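Local structure of 23S rRNA-specific endonuclease VapC20 (Mycobacterium tuberculosis H37Rv, 5WZF) at residues T19-W22 with A23-N27; H33-A36 with K37-A41. The protein cleaves 23S rRNA in the sarcin-ricin loop as the magnesium-dependent endoribonuclease toxin of a type II toxin-antitoxin system. One frame throughout, in Å; residues are numbered along the deposited sequence.

Contact 1 (T19-W22 with A23-N27)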
loop_
_atom_site.group_PDB
_atom_site.type_symbol
_atom_site.label_atom_id
_atom_site.label_comp_id
_atom_site.label_asym_id
_atom_site.label_seq_id
_atom_site.Cartn_x
_atom_site.Cartn_y
_atom_site.Cartn_z
ATOM N N THR B 19 9.991 4.006 0.762
ATOM C CA THR B 19 9.138 5.141 1.095
ATOM C C THR B 19 9.785 6.140 2.048
ATOM O O THR B 19 9.652 7.352 1.871
ATOM C CB THR B 19 7.829 4.644 1.725
ATOM O OG1 THR B 19 7.231 3.683 0.850
ATOM C CG2 THR B 19 6.856 5.794 1.983
ATOM N N SER B 20 10.483 5.635 3.059
ATOM C CA SER B 20 11.102 6.514 4.047
ATOM C C SER B 20 12.088 7.465 3.377
ATOM O O SER B 20 12.222 8.620 3.787
ATOM C CB SER B 20 11.795 5.699 5.142
ATOM O OG SER B 20 12.712 4.772 4.593
ATOM N N PHE B 21 12.756 6.992 2.330
ATOM C CA PHE B 21 13.703 7.840 1.615
ATOM C C PHE B 21 12.993 8.803 0.664
ATOM O O PHE B 21 13.308 9.994 0.644
ATOM C CB PHE B 21 14.723 7.007 0.837
ATOM C CG PHE B 21 15.768 7.841 0.143
ATOM C CD1 PHE B 21 16.935 8.197 0.800
ATOM C CD2 PHE B 21 15.568 8.293 -1.153
ATOM C CE1 PHE B 21 17.887 8.978 0.174
ATOM C CE2 PHE B 21 16.515 9.077 -1.782
ATOM C CZ PHE B 21 17.676 9.418 -1.119
ATOM N N TRP B 22 12.052 8.290 -0.127
ATOM C CA TRP B 22 11.311 9.136 -1.060
ATOM C C TRP B 22 10.632 10.292 -0.334
ATOM O O TRP B 22 10.626 11.428 -0.813
ATOM C CB TRP B 22 10.242 8.339 -1.815
ATOM C CG TRP B 22 10.704 7.384 -2.883
ATOM C CD1 TRP B 22 10.290 6.094 -3.041
ATOM C CD2 TRP B 22 11.612 7.646 -3.961
ATOM N NE1 TRP B 22 10.894 5.529 -4.135
ATOM C CE2 TRP B 22 11.710 6.462 -4.723
ATOM C CE3 TRP B 22 12.362 8.760 -4.355
ATOM C CZ2 TRP B 22 12.525 6.358 -5.847
ATOM C CZ3 TRP B 22 13.173 8.655 -5.472
ATOM C CH2 TRP B 22 13.246 7.463 -6.205
ATOM N N ALA B 23 10.044 9.986 0.819
ATOM C CA ALA B 23 9.330 10.980 1.612
ATOM C C ALA B 23 10.270 12.059 2.127
ATOM O O ALA B 23 9.911 13.234 2.170
ATOM C CB ALA B 23 8.610 10.317 2.769
ATOM N N ALA B 24 11.472 11.656 2.528
ATOM C CA ALA B 24 12.470 12.615 2.984
ATOM C C ALA B 24 12.971 13.474 1.826
ATOM O O ALA B 24 13.221 14.663 1.990
ATOM C CB ALA B 24 13.637 11.897 3.652
ATOM N N LEU B 25 13.124 12.865 0.657
ATOM C CA LEU B 25 13.649 13.585 -0.500
ATOM C C LEU B 25 12.623 14.572 -1.050
ATOM O O LEU B 25 12.973 15.679 -1.465
ATOM C CB LEU B 25 14.079 12.603 -1.595
ATOM C CG LEU B 25 14.893 13.195 -2.747
ATOM C CD1 LEU B 25 16.219 13.743 -2.234
ATOM C CD2 LEU B 25 15.121 12.156 -3.834
ATOM N N GLY B 26 11.356 14.169 -1.044
ATOM C CA GLY B 26 10.297 14.975 -1.627
ATOM C C GLY B 26 9.644 15.953 -0.667
ATOM O O GLY B 26 8.663 16.607 -1.016
ATOM N N ASN B 27 10.184 16.050 0.543
ATOM C CA ASN B 27 9.675 16.977 1.544
ATOM C C ASN B 27 10.818 17.774 2.155
ATOM O O ASN B 27 11.571 17.256 2.977
ATOM C CB ASN B 27 8.901 16.219 2.626
ATOM C CG ASN B 27 8.460 17.108 3.780
ATOM O OD1 ASN B 27 8.405 18.335 3.665
ATOM N ND2 ASN B 27 8.125 16.482 4.902
#
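The amide of A23 gives a nearly straight hydrogen bond to the carbonyl of T19, N to O 2.9 Å, the first of four i to i+4 bonds along helix 19-25, the last of them made by the amide of G26. F21 O takes L25 N at 2.9 Å, and W22 O takes G26 N at 2.8 Å, while the bond from A24 N to S20 O is weak at 3.4 Å. G26, with psi near zero, is where helical backbone angles end. Outside this ladder, L25 is the residue whose side chain reaches back one turn. With CG anti to the backbone N in both L25 (chi1 -169°) and F21 (chi1 -177°), the two side chains lie side by side and point the same way. L25 CD2 meets F21 CE2 at 4.0 Å, oblique to the ring, and the same methyl sits 4.3 Å from W22 CZ3, at the edge of the indole and near its plane. One methyl thus touches both rings. The polar tips look elsewhere: W22 NE1 bonds T49 OG1, T19 OG1 bonds E56, and S20 OG bonds D18, a predicted magnesium ligand of this PIN domain. Helix 19-25 follows strand 14-17 of the parallel sheet; T19, W22 and A23 pack on helix 51-63, whereas F21 and L25 lie against helix 33-41.

Contact 2 (H33-A36 with K37-A41)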
loop_
_atom_site.group_PDB
_atom_site.type_symbol
_atom_site.label_atom_id
_atom_site.label_comp_id
_atom_site.label_asym_id
_atom_site.label_seq_id
_atom_site.Cartn_x
_atom_site.Cartn_y
_atom_site.Cartn_z
ATOM N N HIS B 33 15.760 15.525 5.174
ATOM C CA HIS B 33 15.784 16.003 3.788
ATOM C C HIS B 33 17.203 16.256 3.285
ATOM O O HIS B 33 17.557 15.856 2.174
ATOM C CB HIS B 33 14.956 17.279 3.644
ATOM C CG HIS B 33 14.917 17.814 2.247
ATOM N ND1 HIS B 33 14.319 17.133 1.207
ATOM C CD2 HIS B 33 15.418 18.953 1.713
ATOM C CE1 HIS B 33 14.449 17.835 0.095
ATOM N NE2 HIS B 33 15.109 18.944 0.375
ATOM N N GLY B 34 18.009 16.926 4.101
ATOM C CA GLY B 34 19.389 17.201 3.745
ATOM C C GLY B 34 20.177 15.923 3.536
ATOM O O GLY B 34 20.915 15.788 2.562
ATOM N N THR B 35 20.004 14.977 4.456
ATOM C CA THR B 35 20.666 13.680 4.370
ATOM C C THR B 35 20.241 12.931 3.111
ATOM O O THR B 35 21.064 12.303 2.442
ATOM C CB THR B 35 20.359 12.813 5.606
ATOM O OG1 THR B 35 20.872 13.455 6.781
ATOM C CG2 THR B 35 20.996 11.439 5.471
ATOM N N ALA B 36 18.952 13.006 2.794
ATOM C CA ALA B 36 18.417 12.369 1.594
ATOM C C ALA B 36 19.047 12.941 0.325
ATOM O O ALA B 36 19.426 12.196 -0.578
ATOM C CB ALA B 36 16.899 12.520 1.543
ATOM N N LYS B 37 19.160 14.265 0.258
ATOM C CA LYS B 37 19.722 14.911 -0.925
ATOM C C LYS B 37 21.181 14.525 -1.134
ATOM O O LYS B 37 21.620 14.335 -2.267
ATOM C CB LYS B 37 19.592 16.434 -0.832
ATOM C CG LYS B 37 18.178 16.943 -1.058
ATOM C CD LYS B 37 18.171 18.427 -1.396
ATOM C CE LYS B 37 18.796 19.253 -0.288
ATOM N NZ LYS B 37 18.713 20.710 -0.582
ATOM N N ARG B 38 21.929 14.405 -0.041
ATOM C CA ARG B 38 23.332 14.011 -0.129
ATOM C C ARG B 38 23.454 12.578 -0.639
ATOM O O ARG B 38 24.291 12.282 -1.492
ATOM C CB ARG B 38 24.027 14.156 1.227
ATOM C CG ARG B 38 24.205 15.600 1.679
ATOM C CD ARG B 38 25.173 15.708 2.851
ATOM N NE ARG B 38 24.685 15.023 4.046
ATOM C CZ ARG B 38 23.886 15.578 4.952
ATOM N NH1 ARG B 38 23.482 16.832 4.804
ATOM N NH2 ARG B 38 23.493 14.880 6.010
ATOM N N LEU B 39 22.610 11.694 -0.117
ATOM C CA LEU B 39 22.593 10.305 -0.559
ATOM C C LEU B 39 22.183 10.189 -2.022
ATOM O O LEU B 39 22.738 9.385 -2.770
ATOM C CB LEU B 39 21.646 9.475 0.308
ATOM C CG LEU B 39 22.168 9.096 1.692
ATOM C CD1 LEU B 39 21.055 8.493 2.538
ATOM C CD2 LEU B 39 23.328 8.127 1.553
ATOM N N TRP B 40 21.195 10.986 -2.416
ATOM C CA TRP B 40 20.711 10.992 -3.791
ATOM C C TRP B 40 21.821 11.386 -4.759
ATOM O O TRP B 40 21.899 10.870 -5.875
ATOM C CB TRP B 40 19.524 11.947 -3.929
ATOM C CG TRP B 40 18.793 11.826 -5.228
ATOM C CD1 TRP B 40 18.704 12.771 -6.210
ATOM C CD2 TRP B 40 18.044 10.696 -5.689
ATOM N NE1 TRP B 40 17.947 12.297 -7.254
ATOM C CE2 TRP B 40 17.530 11.025 -6.959
ATOM C CE3 TRP B 40 17.760 9.436 -5.151
ATOM C CZ2 TRP B 40 16.746 10.143 -7.698
ATOM C CZ3 TRP B 40 16.982 8.562 -5.885
ATOM C CH2 TRP B 40 16.485 8.920 -7.148
ATOM N N ALA B 41 22.682 12.300 -4.324
ATOM C CA ALA B 41 23.759 12.799 -5.171
ATOM C C ALA B 41 24.878 11.774 -5.343
ATOM O O ALA B 41 25.620 11.823 -6.320
ATOM C CB ALA B 41 24.316 14.099 -4.604
HETATM O O HOH W 1 15.454 21.084 -1.226
#
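K37 lies against the imidazole of H33, one helical turn earlier, with nearly every carbon of its chain in touch with that residue. CB is 3.7 Å from H33 O, the acceptor of the K37 amide. CG stands over one face of the ring, 4.2 Å from its centroid and 22° off the normal, a CH-pi contact displaced toward the rim. CD approaches H33 NE2 at 3.6 Å, and CE is about equally near H33 NE2 and H33 CD2. A bend at the third torsion (chi3 -59°) keeps the chain near the ring, where a water in the imidazole plane hydrogen-bonds H33 NE2 at 2.7 Å and accepts a weak bond from K37 NZ. The other imidazole nitrogen, ND1, probably hydrogen-bonds A24 O. R38 bends in the same way: its guanidinium lays one face over T35 CA and G34 O, and NH2 comes within 3.1 Å of T35 OG1 at an angle too poor for a hydrogen bond. The T35 and L39 side chains lie side by side, with T35 CG2 4.2 Å from L39 CD1. Four i to i+4 backbone bonds, from K37 N to H33 O through W40 N to A36 O, carry the helix. A36, L39 and W40 face F21 of helix 19-25, L39 O receives the hydroxyl of Y127 from strand 125-127, and T35 borders P143 near the C-terminus.

In the fold
Contacts 1 and 2 each run along one of two consecutive helices, their centres about 10 Å apart. Contact 1 is largely buried, its centre about 9 Å from that of the chain and beside the predicted metal site, and its side chains meet through hydrocarbon alone. Contact 2 lies farther out, its centre about 15 Å from that of the chain, where long basic side chains fold back over their own helix and water joins in. The two helices meet through one polar contact, from the carbonyl of A24 to the imidazole of H33, and through the packing of F21. W22 and W40 also bring their rings together, planes at about 60°.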